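Local coordinates for protein S-adenosylmethionine-dependent methyltransferase (Clostridium acetobutylicum, PDB 1Y8C) that probably transfers methyl groups from S-adenosylmethionine to an acceptor substrate, at residues A[24-27]-A[28-32]; A[73-76]-A[77-81]; A[90-93]-A[94-97]. All coordinates share one frame; numbering follows the deposited sequence.

How the contacts relate
The three contacts are local ones and follow each other along the chain. Contact 1 lies in helix 20-32, contact 2 in helix 69-81, and contact 3 in the loop between strands 87-89 and 104-107. All belong to the alpha/beta part of the protein, whose mixed sheet has the 3-2-1-4-5-7-6 strand order of class I methyltransferases. The centres of contacts 1 and 2 are 23 Å apart, those of contacts 1 and 3 25 Å, and those of contacts 2 and 3 20 Å. None touches another. Contacts 1 and 3 pack on strands 104-107 and 40-44, respectively. Contact 2's helix leads into strand 87-89. All three thus help build the Rossmann-like core.

Contact 1: A[24-27]-A[28-32]; sequences SDFI and IEKCV
Ser24, Asp25, Phe26 and Ile27 give their carbonyl oxygens to the backbone N-H groups of Ile28, Glu29, Lys30 and Cys31, in the i to i+4 pattern of an alpha-helix. Ile28 N lies 2.8 Å from Ser24 O. Lys30 N lies 3.0 Å from Phe26 O, the longest of the four bonds. The turn lies in helix 20-32 of the Rossmann-like methyltransferase fold.

The main side-chain contact joins Phe26 and Lys30, one turn apart. Phe26 CG is anti to its own backbone N (chi1 175°), and the ring leans toward the following turn. Lys30 bends back over it, with kinks at chi2 and chi4. Its CG lies over one ring face, 4.0 Å from the ring centroid and 20° off the ring normal, which makes a CH-pi contact. Farther out, Lys30 CE comes within 3.9 Å of Phe26 CZ. The aliphatic chain is thus packed on the ring, and the ammonium stays near Phe26 CE1 while it pairs with glutamates. Lys30 NZ forms a salt bridge with Glu33 and a long one, 3.9 Å, with Glu29 OE1, which probably eases the closeness of the two carboxylates. The Glu29 carboxylate is nearly perpendicular to the Phe26 ring, and its OE2 approaches CD1 obliquely at 4.0 Å.

Another side of the helix is packed against the fold: Ile27 and Cys31 touch Leu104 of strand 104-107, and Ile27 and Ile28 touch Leu55 of helix 52-55. The buried Ser24 hydroxyl has hydrogen-bond partners in Tyr20, Lys21 and Asn54. Ile27 and Cys31 also meet one another directly, where Ile27 CG2 lies 4.1 Å from Cys31 SG.

Contact 2: A[73-76]-A[77-81]; sequences SEAE and NKFRS
Ala75 O receives the backbone N-H of Phe79 at 2.7 Å, and this bond is almost straight (179°). The same oxygen lies over one face of the Phe79 ring, offset toward its rim. Phe79 CG points back beside its own N (chi1 -61°). This also brings CE1 to 3.7 Å from Ala75 CB, an apolar contact along the helix.

Glu76 and Arg80 lie side by side on another side of the helix. Their carboxylate and guanidinium planes are only 13° apart and are stacked, with Glu76 CD 3.5 Å above the centre of the guanidinium. Glu76 OE1 is 3.4 Å from Arg80 NH1, but no N-H points at it. The salt bridge therefore acts through charge alone.

Asn77 ND2 makes a weak hydrogen bond to Glu74 OE1 at 3.5 Å. The other carboxylate oxygen of Glu74 takes the backbone N-H of Asn4. Lys78 NZ also bonds to Asn4, and to the Thr48 carbonyl.

Helix 69-81 is the crossover of a beta-alpha-beta unit between strands 61-65 and 87-89. Phe79 packs inward on Leu88 of strand 87-89 and on Thr52 of helix 52-55.

Contact 3: A[90-93]-A[94-97]; sequences CQDI and SNLN
Asp92 and Asn95 close a tight turn, in which Asp92 O accepts the backbone N-H of Asn95 at 2.7 Å. Ile93 and Ser94 form the corner with helical backbone angles, so the turn amounts to one winding of 3-10 helix. Its bond is bent at the hydrogen (140°), and the donor lies above the carbonyl plane. A weak bond follows from Leu96 N to Ile93 O, at 3.5 Å. The chain is extended before the turn and runs on irregularly after it.

Gln91 ties the two sides of the turn together. Its side chain is extended beyond CG and reaches across to the backbone of Asn97. There the amide uses both of its ends. Gln91 OE1 takes the N-H of Asn97 at 2.8 Å in a nearly straight bond (169°). Gln91 NE2 gives a hydrogen to Asn97 O at 3.2 Å, from above the plane of that carbonyl. The two bonds hold both the position and the rotation of the amide. In effect it serves Asn97 as a backbone C=O and N-H would. Leu96 CD1 runs near the same amide, 3.9 Å from Gln91 OE1.

Asp92 CG is anti to the backbone N (chi1 170°), which leans the carboxylate toward Ser94. Its OD2 is 3.4 Å from Ser94 OG, but the angle is too poor for a hydrogen bond. Asn95 binds Lys123 of helix 118-129 through OD1. Ile93 and the buried Leu96 both meet Leu44 of strand 40-44; on helix 118-129 Ile93 touches Tyr124 and Leu96 touches Ala127.

The loop follows the third strand of a Rossmann-like sheet. In class I methyltransferases this loop commonly borders the adenine end of the S-adenosylmethionine pocket, and it probably does so here.

Contact 1: A[24-27]-A[28-32]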
ATOM      1  N   SER A  24      -8.112  -3.946   7.311  1.00 53.29           N
ATOM      2  CA  SER A  24      -8.385  -5.341   7.005  1.00 56.08           C
ATOM      3  C   SER A  24      -9.874  -5.651   7.163  1.00 57.01           C
ATOM      4  O   SER A  24     -10.467  -6.275   6.288  1.00 57.77           O
ATOM      5  CB  SER A  24      -7.518  -6.281   7.866  1.00 56.31           C
ATOM      6  OG  SER A  24      -7.532  -5.924   9.229  1.00 59.73           O
ATOM      7  N   ASP A  25     -10.492  -5.195   8.250  1.00 57.34           N
ATOM      8  CA  ASP A  25     -11.922  -5.452   8.451  1.00 56.96           C
ATOM      9  C   ASP A  25     -12.726  -4.827   7.325  1.00 56.39           C
ATOM     10  O   ASP A  25     -13.642  -5.454   6.786  1.00 56.19           O
ATOM     11  CB  ASP A  25     -12.403  -4.886   9.786  1.00 58.82           C
ATOM     12  CG  ASP A  25     -11.762  -5.584  10.976  1.00 63.47           C
ATOM     13  OD1 ASP A  25     -10.941  -6.518  10.751  1.00 67.42           O
ATOM     14  OD2 ASP A  25     -12.074  -5.205  12.130  1.00 60.46           O
ATOM     15  N   PHE A  26     -12.396  -3.586   6.975  1.00 55.95           N
ATOM     16  CA  PHE A  26     -13.107  -2.921   5.897  1.00 55.82           C
ATOM     17  C   PHE A  26     -12.995  -3.764   4.632  1.00 56.82           C
ATOM     18  O   PHE A  26     -13.972  -3.925   3.898  1.00 57.89           O
ATOM     19  CB  PHE A  26     -12.524  -1.539   5.605  1.00 51.86           C
ATOM     20  CG  PHE A  26     -13.165  -0.858   4.418  1.00 50.14           C
ATOM     21  CD1 PHE A  26     -14.420  -0.266   4.529  1.00 50.94           C
ATOM     22  CD2 PHE A  26     -12.514  -0.807   3.193  1.00 51.08           C
ATOM     23  CE1 PHE A  26     -15.026   0.362   3.438  1.00 49.44           C
ATOM     24  CE2 PHE A  26     -13.108  -0.182   2.086  1.00 51.36           C
ATOM     25  CZ  PHE A  26     -14.364   0.408   2.214  1.00 51.07           C
ATOM     26  N   ILE A  27     -11.803  -4.299   4.376  1.00 55.84           N
ATOM     27  CA  ILE A  27     -11.594  -5.091   3.178  1.00 55.72           C
ATOM     28  C   ILE A  27     -12.397  -6.376   3.208  1.00 57.08           C
ATOM     29  O   ILE A  27     -13.031  -6.739   2.219  1.00 56.47           O
ATOM     30  CB  ILE A  27     -10.115  -5.438   2.978  1.00 55.97           C
ATOM     31  CG1 ILE A  27      -9.291  -4.154   2.853  1.00 55.38           C
ATOM     32  CG2 ILE A  27      -9.951  -6.263   1.712  1.00 55.27           C
ATOM     33  CD1 ILE A  27      -7.803  -4.368   3.002  1.00 52.06           C
ATOM     34  N   ILE A  28     -12.370  -7.070   4.338  1.00 58.22           N
ATOM     35  CA  ILE A  28     -13.123  -8.307   4.455  1.00 59.51           C
ATOM     36  C   ILE A  28     -14.602  -8.005   4.211  1.00 60.93           C
ATOM     37  O   ILE A  28     -15.287  -8.714   3.472  1.00 58.38           O
ATOM     38  CB  ILE A  28     -12.982  -8.926   5.858  1.00 59.48           C
ATOM     39  CG1 ILE A  28     -11.530  -9.273   6.138  1.00 57.52           C
ATOM     40  CG2 ILE A  28     -13.837 -10.185   5.946  1.00 58.02           C
ATOM     41  CD1 ILE A  28     -10.989 -10.320   5.187  1.00 62.49           C
ATOM     42  N   GLU A  29     -15.076  -6.935   4.839  1.00 63.07           N
ATOM     43  CA  GLU A  29     -16.464  -6.514   4.727  1.00 66.05           C
ATOM     44  C   GLU A  29     -16.872  -6.347   3.268  1.00 64.92           C
ATOM     45  O   GLU A  29     -17.917  -6.837   2.825  1.00 64.52           O
ATOM     46  CB  GLU A  29     -16.657  -5.197   5.484  1.00 70.76           C
ATOM     47  CG  GLU A  29     -18.070  -4.630   5.468  1.00 78.59           C
ATOM     48  CD  GLU A  29     -18.122  -3.190   5.982  1.00 84.53           C
ATOM     49  OE1 GLU A  29     -19.242  -2.615   6.054  1.00 86.30           O
ATOM     50  OE2 GLU A  29     -17.039  -2.632   6.310  1.00 85.14           O
ATOM     51  N   LYS A  30     -16.035  -5.649   2.520  1.00 64.17           N
ATOM     52  CA  LYS A  30     -16.300  -5.424   1.113  1.00 63.57           C
ATOM     53  C   LYS A  30     -16.237  -6.728   0.320  1.00 62.09           C
ATOM     54  O   LYS A  30     -16.965  -6.908  -0.655  1.00 59.80           O
ATOM     55  CB  LYS A  30     -15.323  -4.371   0.584  1.00 63.59           C
ATOM     56  CG  LYS A  30     -15.709  -2.974   1.058  1.00 64.45           C
ATOM     57  CD  LYS A  30     -17.004  -2.549   0.370  1.00 67.02           C
ATOM     58  CE  LYS A  30     -17.676  -1.351   1.031  1.00 68.07           C
ATOM     59  NZ  LYS A  30     -18.280  -1.709   2.350  1.00 69.83           N
ATOM     60  N   CYS A  31     -15.388  -7.648   0.758  1.00 62.06           N
ATOM     61  CA  CYS A  31     -15.267  -8.944   0.098  1.00 64.01           C
ATOM     62  C   CYS A  31     -16.570  -9.709   0.243  1.00 63.80           C
ATOM     63  O   CYS A  31     -17.046 -10.330  -0.710  1.00 65.10           O
ATOM     64  CB  CYS A  31     -14.143  -9.758   0.723  1.00 64.19           C
ATOM     65  SG  CYS A  31     -12.516  -9.155   0.289  1.00 67.13           S
ATOM     66  N   VAL A  32     -17.131  -9.663   1.450  1.00 63.49           N
ATOM     67  CA  VAL A  32     -18.385 -10.330   1.743  1.00 60.95           C
ATOM     68  C   VAL A  32     -19.522  -9.706   0.941  1.00 61.43           C
ATOM     69  O   VAL A  32     -20.366 -10.414   0.414  1.00 61.32           O
ATOM     70  CB  VAL A  32     -18.706 -10.264   3.246  1.00 60.17           C
ATOM     71  CG1 VAL A  32     -20.117 -10.752   3.496  1.00 57.43           C
ATOM     72  CG2 VAL A  32     -17.717 -11.107   4.019  1.00 57.13           C
TER

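Contact 2: A[73-76]-A[77-81]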
ATOM      1  N   SER A  73      11.840 -10.729   4.117  1.00 64.22           N
ATOM      2  CA  SER A  73      12.422 -11.551   5.167  1.00 65.87           C
ATOM      3  C   SER A  73      11.704 -11.282   6.501  1.00 66.33           C
ATOM      4  O   SER A  73      11.353 -12.220   7.223  1.00 66.19           O
ATOM      5  CB  SER A  73      13.916 -11.248   5.281  1.00 63.84           C
ATOM      6  OG  SER A  73      14.515 -12.058   6.266  1.00 64.29           O
ATOM      7  N   GLU A  74      11.475 -10.008   6.820  1.00 65.59           N
ATOM      8  CA  GLU A  74      10.776  -9.668   8.050  1.00 66.22           C
ATOM      9  C   GLU A  74       9.404 -10.309   8.058  1.00 64.41           C
ATOM     10  O   GLU A  74       9.049 -11.032   8.986  1.00 65.17           O
ATOM     11  CB  GLU A  74      10.619  -8.155   8.198  1.00 68.82           C
ATOM     12  CG  GLU A  74      11.856  -7.454   8.714  1.00 75.24           C
ATOM     13  CD  GLU A  74      12.249  -7.927  10.105  1.00 78.19           C
ATOM     14  OE1 GLU A  74      12.733  -9.073  10.238  1.00 78.47           O
ATOM     15  OE2 GLU A  74      12.055  -7.154  11.068  1.00 80.95           O
ATOM     16  N   ALA A  75       8.630 -10.041   7.018  1.00 63.82           N
ATOM     17  CA  ALA A  75       7.291 -10.597   6.918  1.00 62.92           C
ATOM     18  C   ALA A  75       7.338 -12.114   7.075  1.00 63.09           C
ATOM     19  O   ALA A  75       6.503 -12.691   7.763  1.00 62.15           O
ATOM     20  CB  ALA A  75       6.672 -10.221   5.579  1.00 61.99           C
ATOM     21  N   GLU A  76       8.320 -12.755   6.447  1.00 64.51           N
ATOM     22  CA  GLU A  76       8.452 -14.203   6.542  1.00 65.11           C
ATOM     23  C   GLU A  76       8.611 -14.655   7.991  1.00 67.39           C
ATOM     24  O   GLU A  76       7.988 -15.630   8.416  1.00 68.86           O
ATOM     25  CB  GLU A  76       9.644 -14.689   5.727  1.00 63.66           C
ATOM     26  CG  GLU A  76       9.829 -16.192   5.762  1.00 63.24           C
ATOM     27  CD  GLU A  76      10.850 -16.670   4.752  1.00 65.16           C
ATOM     28  OE1 GLU A  76      12.058 -16.359   4.921  1.00 62.45           O
ATOM     29  OE2 GLU A  76      10.437 -17.356   3.781  1.00 64.25           O
ATOM     30  N   ASN A  77       9.443 -13.957   8.752  1.00 67.41           N
ATOM     31  CA  ASN A  77       9.631 -14.328  10.145  1.00 69.78           C
ATOM     32  C   ASN A  77       8.328 -14.155  10.911  1.00 70.49           C
ATOM     33  O   ASN A  77       7.972 -14.982  11.758  1.00 71.21           O
ATOM     34  CB  ASN A  77      10.727 -13.480  10.766  1.00 71.12           C
ATOM     35  CG  ASN A  77      12.041 -13.647  10.048  1.00 73.86           C
ATOM     36  OD1 ASN A  77      12.464 -14.774   9.759  1.00 74.82           O
ATOM     37  ND2 ASN A  77      12.701 -12.531   9.749  1.00 74.72           N
ATOM     38  N   LYS A  78       7.618 -13.079  10.599  1.00 68.92           N
ATOM     39  CA  LYS A  78       6.344 -12.797  11.230  1.00 66.82           C
ATOM     40  C   LYS A  78       5.356 -13.901  10.874  1.00 67.80           C
ATOM     41  O   LYS A  78       4.784 -14.539  11.750  1.00 68.79           O
ATOM     42  CB  LYS A  78       5.832 -11.444  10.747  1.00 65.94           C
ATOM     43  CG  LYS A  78       4.434 -11.086  11.215  1.00 66.19           C
ATOM     44  CD  LYS A  78       4.066  -9.678  10.769  1.00 63.48           C
ATOM     45  CE  LYS A  78       5.069  -8.663  11.281  1.00 61.84           C
ATOM     46  NZ  LYS A  78       4.692  -7.316  10.805  1.00 63.88           N
ATOM     47  N   PHE A  79       5.159 -14.134   9.585  1.00 67.81           N
ATOM     48  CA  PHE A  79       4.236 -15.175   9.162  1.00 69.97           C
ATOM     49  C   PHE A  79       4.541 -16.496   9.861  1.00 70.82           C
ATOM     50  O   PHE A  79       3.642 -17.168  10.353  1.00 71.39           O
ATOM     51  CB  PHE A  79       4.306 -15.346   7.648  1.00 66.81           C
ATOM     52  CG  PHE A  79       3.917 -14.113   6.887  1.00 67.75           C
ATOM     53  CD1 PHE A  79       4.406 -13.895   5.602  1.00 66.64           C
ATOM     54  CD2 PHE A  79       3.043 -13.179   7.443  1.00 66.28           C
ATOM     55  CE1 PHE A  79       4.030 -12.773   4.879  1.00 64.59           C
ATOM     56  CE2 PHE A  79       2.662 -12.054   6.728  1.00 65.13           C
ATOM     57  CZ  PHE A  79       3.154 -11.849   5.444  1.00 66.02           C
ATOM     58  N   ARG A  80       5.816 -16.857   9.912  1.00 73.28           N
ATOM     59  CA  ARG A  80       6.226 -18.099  10.548  1.00 74.54           C
ATOM     60  C   ARG A  80       5.866 -18.177  12.028  1.00 74.76           C
ATOM     61  O   ARG A  80       5.347 -19.190  12.487  1.00 74.35           O
ATOM     62  CB  ARG A  80       7.731 -18.301  10.368  1.00 76.55           C
ATOM     63  CG  ARG A  80       8.108 -18.842   9.002  1.00 78.63           C
ATOM     64  CD  ARG A  80       9.609 -18.755   8.754  1.00 79.97           C
ATOM     65  NE  ARG A  80       9.991 -19.510   7.564  1.00 82.74           N
ATOM     66  CZ  ARG A  80      11.182 -19.433   6.974  1.00 83.64           C
ATOM     67  NH1 ARG A  80      12.118 -18.625   7.461  1.00 82.90           N
ATOM     68  NH2 ARG A  80      11.438 -20.173   5.897  1.00 82.78           N
ATOM     69  N   SER A  81       6.133 -17.113  12.774  1.00 74.57           N
ATOM     70  CA  SER A  81       5.828 -17.115  14.198  1.00 75.87           C
ATOM     71  C   SER A  81       4.325 -17.184  14.453  1.00 77.09           C
ATOM     72  O   SER A  81       3.889 -17.390  15.585  1.00 77.86           O
ATOM     73  CB  SER A  81       6.400 -15.870  14.870  1.00 75.89           C
ATOM     74  OG  SER A  81       5.614 -14.734  14.585  1.00 76.64           O
TER

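Contact 3: A[90-93]-A[94-97]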
ATOM      1  N   CYS A  90       9.833 -11.842  -4.504  1.00 58.51           N
ATOM      2  CA  CYS A  90      10.405 -10.515  -4.635  1.00 57.82           C
ATOM      3  C   CYS A  90      10.296 -10.110  -6.097  1.00 58.19           C
ATOM      4  O   CYS A  90      10.978 -10.672  -6.950  1.00 59.60           O
ATOM      5  CB  CYS A  90      11.870 -10.535  -4.202  1.00 56.32           C
ATOM      6  SG  CYS A  90      12.570  -8.895  -3.893  1.00 59.76           S
ATOM      7  N   GLN A  91       9.425  -9.146  -6.387  1.00 59.44           N
ATOM      8  CA  GLN A  91       9.217  -8.677  -7.756  1.00 60.03           C
ATOM      9  C   GLN A  91       8.739  -7.248  -7.787  1.00 61.78           C
ATOM     10  O   GLN A  91       8.214  -6.736  -6.800  1.00 59.89           O
ATOM     11  CB  GLN A  91       8.166  -9.525  -8.466  1.00 58.13           C
ATOM     12  CG  GLN A  91       8.576 -10.944  -8.701  1.00 57.62           C
ATOM     13  CD  GLN A  91       7.486 -11.754  -9.351  1.00 58.20           C
ATOM     14  OE1 GLN A  91       6.518 -11.211  -9.883  1.00 57.14           O
ATOM     15  NE2 GLN A  91       7.645 -13.065  -9.329  1.00 60.27           N
ATOM     16  N   ASP A  92       8.920  -6.608  -8.935  1.00 64.66           N
ATOM     17  CA  ASP A  92       8.463  -5.240  -9.122  1.00 68.62           C
ATOM     18  C   ASP A  92       7.005  -5.292  -9.596  1.00 70.06           C
ATOM     19  O   ASP A  92       6.699  -5.919 -10.611  1.00 70.20           O
ATOM     20  CB  ASP A  92       9.334  -4.531 -10.166  1.00 73.38           C
ATOM     21  CG  ASP A  92       8.766  -3.181 -10.587  1.00 79.02           C
ATOM     22  OD1 ASP A  92       8.505  -2.337  -9.699  1.00 82.40           O
ATOM     23  OD2 ASP A  92       8.580  -2.965 -11.810  1.00 81.22           O
ATOM     24  N   ILE A  93       6.115  -4.635  -8.853  1.00 71.76           N
ATOM     25  CA  ILE A  93       4.680  -4.597  -9.173  1.00 73.33           C
ATOM     26  C   ILE A  93       4.374  -4.290 -10.644  1.00 72.60           C
ATOM     27  O   ILE A  93       3.403  -4.797 -11.202  1.00 72.45           O
ATOM     28  CB  ILE A  93       3.928  -3.539  -8.310  1.00 74.88           C
ATOM     29  CG1 ILE A  93       4.814  -3.050  -7.158  1.00 76.22           C
ATOM     30  CG2 ILE A  93       2.660  -4.146  -7.736  1.00 76.41           C
ATOM     31  CD1 ILE A  93       4.226  -1.876  -6.392  1.00 74.87           C
ATOM     32  N   SER A  94       5.200  -3.454 -11.267  1.00 72.64           N
ATOM     33  CA  SER A  94       5.002  -3.091 -12.665  1.00 72.00           C
ATOM     34  C   SER A  94       5.160  -4.309 -13.561  1.00 71.21           C
ATOM     35  O   SER A  94       4.547  -4.391 -14.619  1.00 70.60           O
ATOM     36  CB  SER A  94       6.011  -2.021 -13.070  1.00 73.60           C
ATOM     37  OG  SER A  94       5.955  -0.912 -12.187  1.00 77.92           O
ATOM     38  N   ASN A  95       5.997  -5.250 -13.133  1.00 72.75           N
ATOM     39  CA  ASN A  95       6.229  -6.483 -13.889  1.00 73.10           C
ATOM     40  C   ASN A  95       5.893  -7.724 -13.070  1.00 71.86           C
ATOM     41  O   ASN A  95       6.698  -8.647 -12.955  1.00 70.38           O
ATOM     42  CB  ASN A  95       7.683  -6.561 -14.357  1.00 73.91           C
ATOM     43  CG  ASN A  95       8.042  -5.442 -15.303  1.00 76.00           C
ATOM     44  OD1 ASN A  95       7.363  -5.230 -16.315  1.00 76.36           O
ATOM     45  ND2 ASN A  95       9.115  -4.719 -14.991  1.00 75.39           N
ATOM     46  N   LEU A  96       4.698  -7.731 -12.493  1.00 71.78           N
ATOM     47  CA  LEU A  96       4.233  -8.853 -11.696  1.00 70.10           C
ATOM     48  C   LEU A  96       4.223 -10.113 -12.574  1.00 69.56           C
ATOM     49  O   LEU A  96       3.587 -10.129 -13.630  1.00 69.90           O
ATOM     50  CB  LEU A  96       2.823  -8.547 -11.184  1.00 70.08           C
ATOM     51  CG  LEU A  96       2.124  -9.618 -10.347  1.00 71.86           C
ATOM     52  CD1 LEU A  96       2.912  -9.847  -9.058  1.00 73.52           C
ATOM     53  CD2 LEU A  96       0.702  -9.184 -10.029  1.00 70.53           C
ATOM     54  N   ASN A  97       4.944 -11.153 -12.148  1.00 68.53           N
ATOM     55  CA  ASN A  97       5.017 -12.409 -12.895  1.00 67.64           C
ATOM     56  C   ASN A  97       4.781 -13.608 -11.989  1.00 67.40           C
ATOM     57  O   ASN A  97       5.721 -14.280 -11.580  1.00 66.74           O
ATOM     58  CB  ASN A  97       6.383 -12.557 -13.589  1.00 69.25           C
ATOM     59  CG  ASN A  97       6.556 -13.915 -14.288  1.00 71.69           C
ATOM     60  OD1 ASN A  97       5.769 -14.287 -15.169  1.00 72.25           O
ATOM     61  ND2 ASN A  97       7.599 -14.651 -13.902  1.00 69.94           N
TER